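Local coordinates for protein oxidoreductase (Listeria innocua, PDB 3E18) that binds NAD through a Rossmann-type domain and is probably a dehydrogenase of the GFO/IDH/MocA family, its substrate unknown, at residues K52-Y57 and L61-V66; A107-A112 and V323-V328; D128-I133 and P237-K242. All blocks are in the same frame, centred on the assembly; numbering follows the deposited sequence. Where two conformers were deposited one is given.

Contact 1: K52-Y57 and L61-V66; sequences KIYESY and LADEKV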
loop_
_atom_site.group_PDB
_atom_site.type_symbol
_atom_site.label_atom_id
_atom_site.label_comp_id
_atom_site.label_asym_id
_atom_site.label_seq_id
_atom_site.Cartn_x
_atom_site.Cartn_y
_atom_site.Cartn_z
ATOM N N LYS A 52 42.316 23.712 0.223
ATOM C CA LYS A 52 43.565 22.940 0.163
ATOM C C LYS A 52 43.296 21.583 -0.484
ATOM O O LYS A 52 42.298 20.925 -0.170
ATOM C CB LYS A 52 44.145 22.728 1.561
ATOM C CG LYS A 52 45.501 22.023 1.586
ATOM C CD LYS A 52 45.676 21.200 2.857
ATOM C CE LYS A 52 47.153 20.915 3.149
ATOM N NZ LYS A 52 47.904 20.400 1.960
ATOM N N ILE A 53 44.172 21.176 -1.402
ATOM C CA ILE A 53 44.038 19.859 -2.032
ATOM C C ILE A 53 45.228 18.937 -1.799
ATOM O O ILE A 53 46.381 19.379 -1.778
ATOM C CB ILE A 53 43.692 19.945 -3.536
ATOM C CG1 ILE A 53 44.706 20.811 -4.289
ATOM C CG2 ILE A 53 42.267 20.477 -3.715
ATOM C CD1 ILE A 53 44.728 20.570 -5.790
ATOM N N TYR A 54 44.930 17.659 -1.587
ATOM C CA TYR A 54 45.942 16.644 -1.385
ATOM C C TYR A 54 46.125 15.876 -2.673
ATOM O O TYR A 54 45.168 15.687 -3.422
ATOM C CB TYR A 54 45.517 15.687 -0.274
ATOM C CG TYR A 54 45.587 16.274 1.110
ATOM C CD1 TYR A 54 46.702 16.056 1.925
ATOM C CD2 TYR A 54 44.531 17.024 1.624
ATOM C CE1 TYR A 54 46.769 16.590 3.209
ATOM C CE2 TYR A 54 44.584 17.557 2.899
ATOM C CZ TYR A 54 45.708 17.336 3.688
ATOM O OH TYR A 54 45.759 17.862 4.953
ATOM N N GLU A 55 47.354 15.427 -2.927
ATOM C CA GLU A 55 47.671 14.689 -4.153
ATOM C C GLU A 55 47.301 13.206 -4.076
ATOM O O GLU A 55 47.132 12.546 -5.105
ATOM C CB GLU A 55 49.153 14.849 -4.522
ATOM C CG GLU A 55 49.577 16.280 -4.874
ATOM C CD GLU A 55 48.841 16.843 -6.087
ATOM O OE1 GLU A 55 48.793 16.159 -7.134
ATOM O OE2 GLU A 55 48.316 17.973 -5.991
ATOM N N SER A 56 47.179 12.686 -2.857
ATOM C CA SER A 56 46.845 11.284 -2.657
ATOM C C SER A 56 46.074 11.095 -1.359
ATOM O O SER A 56 46.153 11.920 -0.452
ATOM C CB SER A 56 48.112 10.426 -2.641
ATOM O OG SER A 56 48.866 10.677 -1.469
ATOM N N TYR A 57 45.337 9.993 -1.273
ATOM C CA TYR A 57 44.634 9.656 -0.046
ATOM C C TYR A 57 45.645 9.297 1.038
ATOM O O TYR A 57 45.484 9.677 2.193
ATOM C CB TYR A 57 43.624 8.530 -0.291
ATOM C CG TYR A 57 42.749 8.221 0.902
ATOM C CD1 TYR A 57 41.985 9.221 1.515
ATOM C CD2 TYR A 57 42.672 6.925 1.411
ATOM C CE1 TYR A 57 41.180 8.931 2.625
ATOM C CE2 TYR A 57 41.860 6.628 2.508
ATOM C CZ TYR A 57 41.117 7.639 3.102
ATOM O OH TYR A 57 40.310 7.365 4.184
ATOM N N LEU A 61 46.125 10.855 4.973
ATOM C CA LEU A 61 46.227 9.994 6.140
ATOM C C LEU A 61 47.574 10.107 6.861
ATOM O O LEU A 61 47.670 9.828 8.053
ATOM C CB LEU A 61 45.962 8.552 5.718
ATOM C CG LEU A 61 44.585 8.189 5.141
ATOM C CD1 LEU A 61 44.422 6.696 5.231
ATOM C CD2 LEU A 61 43.426 8.892 5.845
ATOM N N ALA A 62 48.605 10.529 6.133
ATOM C CA ALA A 62 49.917 10.808 6.723
ATOM C C ALA A 62 49.983 12.173 7.421
ATOM O O ALA A 62 50.895 12.424 8.223
ATOM C CB ALA A 62 51.005 10.708 5.659
ATOM N N ASP A 63 49.027 13.052 7.113
ATOM C CA ASP A 63 48.996 14.400 7.680
ATOM C C ASP A 63 48.564 14.404 9.149
ATOM O O ASP A 63 47.403 14.126 9.457
ATOM C CB ASP A 63 48.085 15.303 6.843
ATOM C CG ASP A 63 48.350 16.791 7.062
ATOM O OD1 ASP A 63 48.943 17.169 8.089
ATOM O OD2 ASP A 63 47.959 17.595 6.193
ATOM N N GLU A 64 49.497 14.758 10.041
ATOM C CA GLU A 64 49.231 14.850 11.487
ATOM C C GLU A 64 48.230 15.944 11.860
ATOM O O GLU A 64 47.617 15.890 12.929
ATOM C CB GLU A 64 50.532 15.064 12.276
ATOM C CG GLU A 64 51.152 13.783 12.836
ATOM C CD GLU A 64 52.478 14.016 13.580
ATOM O OE1 GLU A 64 52.640 15.080 14.227
ATOM O OE2 GLU A 64 53.355 13.122 13.522
ATOM N N LYS A 65 48.080 16.941 10.987
ATOM C CA LYS A 65 47.122 18.025 11.199
ATOM C C LYS A 65 45.659 17.596 11.012
ATOM O O LYS A 65 44.752 18.279 11.482
ATOM C CB LYS A 65 47.424 19.202 10.266
ATOM C CG LYS A 65 48.434 20.196 10.799
ATOM C CD LYS A 65 49.740 20.116 10.040
ATOM C CE LYS A 65 50.203 21.500 9.587
ATOM N NZ LYS A 65 50.137 22.525 10.672
ATOM N N VAL A 66 45.439 16.476 10.319
ATOM C CA VAL A 66 44.091 15.971 10.029
ATOM C C VAL A 66 43.556 15.156 11.203
ATOM O O VAL A 66 44.228 14.259 11.694
ATOM C CB VAL A 66 44.089 15.126 8.741
ATOM C CG1 VAL A 66 42.700 14.492 8.477
ATOM C CG2 VAL A 66 44.522 15.998 7.549
#
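Leu61 lies over one face of the Tyr57 ring, one turn further along helix 57-62. Its CG stands 4.1 Å from the ring centroid and 13° off the ring normal, a CH-pi contact. The two methyls spread from there: CD1 reaches Tyr57 CE2 at 3.7 Å, and CD2 reaches the CZ and OH end. Tyr57 has CG anti to the backbone N (chi1 -174°), which turns a ring face to Leu61. Leu61 N donates to Tyr57 O at 3.1 Å, an i to i+4 bond of the helix. Tyr57 OH bonds to Leu81 O, and helix 78-87 packs on both residues.

The second link is polar. Tyr54 OH donates to Asp63 OD2 at 2.5 Å. The oxygen sits at the edge of the phenol ring, and the hydroxyl meets it on the anti side, 32° out of the carboxylate plane. The other oxygen, Asp63 OD1, accepts from Lys65 N at 3.0 Å, so both carboxylate oxygens are used. Val66 CG2 touches Tyr54 OH at 3.4 Å. The Asp63 to Lys65 bond is an Asx turn, set in a type I beta turn that leads toward strand 68-71 of the Rossmann fold.

Contact 2: A107-A112 and V323-V328; sequences AIMDVA and VQNEEV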
loop_
_atom_site.group_PDB
_atom_site.type_symbol
_atom_site.label_atom_id
_atom_site.label_comp_id
_atom_site.label_asym_id
_atom_site.label_seq_id
_atom_site.Cartn_x
_atom_site.Cartn_y
_atom_site.Cartn_z
ATOM N N ALA A 107 32.805 -5.052 10.431
ATOM C CA ALA A 107 34.262 -4.953 10.299
ATOM C C ALA A 107 34.795 -3.563 10.639
ATOM O O ALA A 107 35.768 -3.446 11.384
ATOM C CB ALA A 107 34.714 -5.380 8.919
ATOM N N ILE A 108 34.166 -2.524 10.080
ATOM C CA ILE A 108 34.521 -1.143 10.373
ATOM C C ILE A 108 34.360 -0.796 11.853
ATOM O O ILE A 108 35.260 -0.200 12.447
ATOM C CB ILE A 108 33.703 -0.169 9.528
ATOM C CG1 ILE A 108 34.066 -0.338 8.054
ATOM C CG2 ILE A 108 33.946 1.269 9.985
ATOM C CD1 ILE A 108 33.226 0.534 7.124
ATOM N N MET A 109 33.230 -1.203 12.433
ATOM C CA MET A 109 32.956 -1.039 13.860
ATOM C C MET A 109 34.050 -1.659 14.740
ATOM O O MET A 109 34.504 -1.034 15.714
ATOM C CB MET A 109 31.572 -1.620 14.222
ATOM C CG MET A 109 30.359 -0.747 13.790
ATOM S SD MET A 109 28.730 -1.569 13.887
ATOM C CE MET A 109 28.616 -1.955 15.629
ATOM N N ASP A 110 34.465 -2.873 14.379
ATOM C CA ASP A 110 35.569 -3.572 15.041
ATOM C C ASP A 110 36.880 -2.785 14.984
ATOM O O ASP A 110 37.525 -2.595 16.000
ATOM C CB ASP A 110 35.774 -4.955 14.421
ATOM C CG ASP A 110 34.716 -5.961 14.854
ATOM O OD1 ASP A 110 34.023 -5.735 15.871
ATOM O OD2 ASP A 110 34.590 -6.988 14.159
ATOM N N VAL A 111 37.251 -2.326 13.794
ATOM C CA VAL A 111 38.455 -1.518 13.618
ATOM C C VAL A 111 38.381 -0.226 14.449
ATOM O O VAL A 111 39.320 0.078 15.168
ATOM C CB VAL A 111 38.755 -1.222 12.118
ATOM C CG1 VAL A 111 39.943 -0.266 11.969
ATOM C CG2 VAL A 111 39.026 -2.526 11.354
ATOM N N ALA A 112 37.263 0.499 14.373
ATOM C CA ALA A 112 37.086 1.765 15.120
ATOM C C ALA A 112 37.282 1.554 16.623
ATOM O O ALA A 112 37.956 2.342 17.293
ATOM C CB ALA A 112 35.706 2.374 14.835
ATOM N N VAL A 323 23.178 9.398 15.671
ATOM C CA VAL A 323 23.234 8.296 14.701
ATOM C C VAL A 323 24.181 7.227 15.251
ATOM O O VAL A 323 25.395 7.368 15.169
ATOM C CB VAL A 323 23.728 8.761 13.311
ATOM C CG1 VAL A 323 23.659 7.603 12.316
ATOM C CG2 VAL A 323 22.901 9.925 12.792
ATOM N N GLN A 324 23.609 6.180 15.838
ATOM C CA GLN A 324 24.379 5.123 16.460
ATOM C C GLN A 324 24.674 4.036 15.442
ATOM O O GLN A 324 23.833 3.736 14.599
ATOM C CB GLN A 324 23.600 4.555 17.651
ATOM C CG GLN A 324 23.329 5.614 18.696
ATOM C CD GLN A 324 23.156 5.054 20.086
ATOM O OE1 GLN A 324 24.117 4.590 20.706
ATOM N NE2 GLN A 324 21.931 5.113 20.601
ATOM N N ASN A 325 25.871 3.453 15.519
ATOM C CA ASN A 325 26.322 2.480 14.521
ATOM C C ASN A 325 25.499 1.198 14.529
ATOM O O ASN A 325 25.255 0.613 13.479
ATOM C CB ASN A 325 27.811 2.176 14.702
ATOM C CG ASN A 325 28.692 3.305 14.215
ATOM O OD1 ASN A 325 28.348 4.008 13.271
ATOM N ND2 ASN A 325 29.839 3.482 14.854
ATOM N N GLU A 326 25.065 0.791 15.717
ATOM C CA GLU A 326 24.210 -0.381 15.888
ATOM C C GLU A 326 22.851 -0.203 15.199
ATOM O O GLU A 326 22.275 -1.164 14.682
ATOM C CB GLU A 326 24.049 -0.718 17.376
ATOM C CG GLU A 326 24.289 0.444 18.353
ATOM C CD GLU A 326 25.771 0.719 18.630
ATOM O OE1 GLU A 326 26.198 1.878 18.449
ATOM O OE2 GLU A 326 26.509 -0.218 19.011
ATOM N N GLU A 327 22.352 1.034 15.185
ATOM C CA GLU A 327 21.131 1.367 14.453
ATOM C C GLU A 327 21.379 1.248 12.955
ATOM O O GLU A 327 20.560 0.703 12.223
ATOM C CB GLU A 327 20.672 2.800 14.753
ATOM C CG GLU A 327 20.278 3.073 16.182
ATOM C CD GLU A 327 20.061 4.559 16.473
ATOM O OE1 GLU A 327 20.498 5.431 15.691
ATOM O OE2 GLU A 327 19.442 4.862 17.498
ATOM N N VAL A 328 22.520 1.771 12.516
ATOM C CA VAL A 328 22.916 1.754 11.111
ATOM C C VAL A 328 23.063 0.306 10.601
ATOM O O VAL A 328 22.646 -0.002 9.469
ATOM C CB VAL A 328 24.191 2.636 10.891
ATOM C CG1 VAL A 328 24.680 2.594 9.461
ATOM C CG2 VAL A 328 23.893 4.070 11.266
#
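Met109 meets Asn325 where helix 102-115 passes the start of helix 325-344. The apolar part is small. Met109 SD lies 3.9 Å from Asn325 CB, and Met109 CG is 4.0 Å from the same carbon. The sulfur also comes within 4.1 Å of Asn325 O, a van der Waals approach to the backbone. The two side chains run antiparallel, and the thioether lies against CB of Asn325, short of its amide. The methionine chain runs extended through chi2 (168°) and then bends at chi3 (61°). That bend turns CE toward Glu326, but the glutamate was deposited in two conformers, and this approach is doubtful.

No hydrogen bond or salt bridge joins the two segments. Two polar groups of 323-328 have partners elsewhere. Asn325 ND2 donates to Phe119 O, which ties the first turn of helix 325-344 to the edge strand 119-122 of the parallel sheet. Glu327 folds back over the helix start: its OE1 accepts from Gln324 N at 3.2 Å, and the same oxygen forms a salt bridge with Arg126.

The backbones come close, with the CA atoms of Met109 and Asn325 7.5 Å apart. On the side of helix 102-115 turned to its own domain, Ile108 packs on helix 78-87 and on Phe119. The contact is a surface one. It sets the N-terminal end of the late helix 325-344 against a helix of the Rossmann fold, beside its edge strand 119-122.

Contact 3: D128-I133 and P237-K242; sequences DEDFLI and PRWYVK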
loop_
_atom_site.group_PDB
_atom_site.type_symbol
_atom_site.label_atom_id
_atom_site.label_comp_id
_atom_site.label_asym_id
_atom_site.label_seq_id
_atom_site.Cartn_x
_atom_site.Cartn_y
_atom_site.Cartn_z
ATOM N N ASP A 128 15.074 15.812 8.974
ATOM C CA ASP A 128 14.049 16.298 8.038
ATOM C C ASP A 128 12.798 16.756 8.792
ATOM O O ASP A 128 12.313 16.059 9.683
ATOM C CB ASP A 128 13.686 15.221 7.012
ATOM C CG ASP A 128 14.570 15.249 5.769
ATOM O OD1 ASP A 128 15.555 16.023 5.720
ATOM O OD2 ASP A 128 14.270 14.483 4.820
ATOM N N GLU A 129 12.311 17.946 8.459
ATOM C CA GLU A 129 11.182 18.571 9.163
ATOM C C GLU A 129 9.880 17.749 9.098
ATOM O O GLU A 129 9.203 17.546 10.114
ATOM C CB GLU A 129 10.948 19.982 8.601
ATOM C CG GLU A 129 10.267 20.915 9.583
ATOM C CD GLU A 129 10.215 22.372 9.119
ATOM O OE1 GLU A 129 10.990 22.771 8.213
ATOM O OE2 GLU A 129 9.377 23.119 9.674
ATOM N N ASP A 130 9.562 17.240 7.908
ATOM C CA ASP A 130 8.414 16.339 7.735
ATOM C C ASP A 130 8.495 15.113 8.652
ATOM O O ASP A 130 7.500 14.727 9.261
ATOM C CB ASP A 130 8.296 15.891 6.287
ATOM C CG ASP A 130 9.529 15.165 5.795
ATOM O OD1 ASP A 130 10.629 15.761 5.793
ATOM O OD2 ASP A 130 9.390 14.006 5.384
ATOM N N PHE A 131 9.681 14.521 8.753
ATOM C CA PHE A 131 9.875 13.357 9.617
ATOM C C PHE A 131 9.734 13.730 11.093
ATOM O O PHE A 131 9.183 12.965 11.885
ATOM C CB PHE A 131 11.244 12.691 9.339
ATOM C CG PHE A 131 11.649 11.708 10.402
ATOM C CD1 PHE A 131 10.919 10.533 10.582
ATOM C CD2 PHE A 131 12.727 11.968 11.235
ATOM C CE1 PHE A 131 11.251 9.614 11.602
ATOM C CE2 PHE A 131 13.078 11.043 12.266
ATOM C CZ PHE A 131 12.335 9.873 12.433
ATOM N N LEU A 132 10.244 14.904 11.467
ATOM C CA LEU A 132 10.164 15.353 12.854
ATOM C C LEU A 132 8.731 15.702 13.295
ATOM O O LEU A 132 8.386 15.531 14.475
ATOM C CB LEU A 132 11.153 16.494 13.128
ATOM C CG LEU A 132 12.643 16.088 13.071
ATOM C CD1 LEU A 132 13.553 17.293 13.281
ATOM C CD2 LEU A 132 12.989 14.977 14.068
ATOM N N ILE A 133 7.902 16.136 12.344
ATOM C CA ILE A 133 6.434 16.231 12.564
ATOM C C ILE A 133 5.835 14.864 12.926
ATOM O O ILE A 133 5.101 14.757 13.905
ATOM C CB ILE A 133 5.708 16.864 11.359
ATOM C CG1 ILE A 133 6.107 18.335 11.221
ATOM C CG2 ILE A 133 4.183 16.764 11.496
ATOM C CD1 ILE A 133 5.692 18.964 9.912
ATOM N N PRO A 237 1.017 10.865 -1.214
ATOM C CA PRO A 237 1.608 11.655 -0.112
ATOM C C PRO A 237 2.946 11.158 0.434
ATOM O O PRO A 237 3.214 9.943 0.443
ATOM C CB PRO A 237 0.549 11.565 1.010
ATOM C CG PRO A 237 -0.366 10.501 0.609
ATOM C CD PRO A 237 -0.362 10.463 -0.883
ATOM N N ARG A 238 3.748 12.105 0.921
ATOM C CA ARG A 238 5.006 11.803 1.590
ATOM C C ARG A 238 4.755 10.920 2.821
ATOM O O ARG A 238 5.452 9.929 3.011
ATOM C CB ARG A 238 5.733 13.108 1.946
ATOM C CG ARG A 238 7.024 12.962 2.740
ATOM C CD ARG A 238 8.170 12.320 1.975
ATOM N NE ARG A 238 9.272 12.026 2.884
ATOM C CZ ARG A 238 9.390 10.923 3.620
ATOM N NH1 ARG A 238 8.501 9.939 3.545
ATOM N NH2 ARG A 238 10.432 10.795 4.415
ATOM N N TRP A 239 3.750 11.264 3.626
ATOM C CA TRP A 239 3.432 10.489 4.856
ATOM C C TRP A 239 1.934 10.225 4.937
ATOM O O TRP A 239 1.133 11.090 4.597
ATOM C CB TRP A 239 3.862 11.274 6.091
ATOM C CG TRP A 239 5.372 11.329 6.304
ATOM C CD1 TRP A 239 6.217 12.352 5.971
ATOM C CD2 TRP A 239 6.177 10.324 6.909
ATOM N NE1 TRP A 239 7.514 12.042 6.328
ATOM C CE2 TRP A 239 7.511 10.801 6.914
ATOM C CE3 TRP A 239 5.900 9.065 7.466
ATOM C CZ2 TRP A 239 8.569 10.057 7.444
ATOM C CZ3 TRP A 239 6.946 8.322 7.983
ATOM C CH2 TRP A 239 8.266 8.814 7.969
ATOM N N TYR A 240 1.554 9.026 5.368
ATOM C CA TYR A 240 0.165 8.723 5.646
ATOM C C TYR A 240 0.230 7.804 6.847
ATOM O O TYR A 240 0.796 6.717 6.771
ATOM C CB TYR A 240 -0.521 8.041 4.456
ATOM C CG TYR A 240 -1.976 7.628 4.709
ATOM C CD1 TYR A 240 -3.024 8.558 4.622
ATOM C CD2 TYR A 240 -2.294 6.309 5.033
ATOM C CE1 TYR A 240 -4.356 8.175 4.852
ATOM C CE2 TYR A 240 -3.619 5.915 5.260
ATOM C CZ TYR A 240 -4.640 6.851 5.178
ATOM O OH TYR A 240 -5.941 6.447 5.398
ATOM N N VAL A 241 -0.305 8.265 7.966
ATOM C CA VAL A 241 -0.107 7.548 9.235
ATOM C C VAL A 241 -1.424 7.301 9.948
ATOM O O VAL A 241 -2.309 8.125 9.908
ATOM C CB VAL A 241 0.917 8.286 10.167
ATOM C CG1 VAL A 241 2.346 8.255 9.565
ATOM C CG2 VAL A 241 0.497 9.743 10.440
ATOM N N LYS A 242 -1.540 6.162 10.630
ATOM C CA LYS A 242 -2.794 5.776 11.239
ATOM C C LYS A 242 -2.554 5.435 12.687
ATOM O O LYS A 242 -1.572 4.773 13.007
ATOM C CB LYS A 242 -3.371 4.531 10.546
ATOM C CG LYS A 242 -3.834 4.751 9.105
ATOM C CD LYS A 242 -4.423 3.458 8.512
ATOM C CE LYS A 242 -5.836 3.204 9.029
ATOM N NZ LYS A 242 -6.211 1.780 8.785
HETATM O O HOH W 1 12.104 12.980 5.069
#
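Asp130 of helix 129-140 meets Arg238 and Trp239 through one carboxylate oxygen. Asp128, just before the helix, joins them through a water. The water donates to Asp128 OD2 at 2.6 Å and accepts from Arg238 NH2 at 2.8 Å, in the plane of the guanidinium. It also donates to Asp130 OD2 at 2.9 Å. Asp128 has a second partner in Arg125.

Asp130 carries most of the contact from the helix. Its side chain crosses Trp239 at about a right angle, with carboxylate and indole planes 49° apart. Trp239 NE1 donates to Asp130 OD2 at 2.9 Å, with an N-H...O angle of 157°. The oxygen lies nearly in the indole plane. It is met on the anti side, 25° out of the carboxylate plane. Arg238 NE is 3.2 Å from Asp130 OD2, but the oxygen stands well out of the guanidinium plane. This salt bridge is one of charge, with no N-H aimed at the oxygen.

Phe131 comes next and meets the benzo end of the indole. Its CD1 is 3.9 Å from Trp239 CZ2, which lies at the phenyl edge.

Arg238 NH1 lies over one face of the indole near its rim, and Ser151 holds it. Trp239 NE1 lies over the middle of the guanidinium. Arg238 and Trp239 form a classic beta bulge opposite Ile250. One buried oxygen, Asp130 OD2, thus gathers an indole N-H, a water and a nearby positive charge, which probably favours the ionised carboxylate.

Contact 1 comes first along the chain and closes before the others open. Contact 3 is nested inside the long loop that contact 2 closes. Contact 1 lies in the NAD-binding Rossmann domain. Contact 2 joins helix 102-115 of that domain to helix 325-344 from late in the chain. Contact 3 lies in the C-terminal domain, between helix 129-140 and the mixed sheet. The centres lie about 24 Å apart for contacts 1 and 2, about 27 Å for 2 and 3, and about 41 Å for 1 and 3. None touches another. The chain thus leaves the Rossmann domain, builds the large mixed sheet and comes back against the Rossmann domain at contact 2.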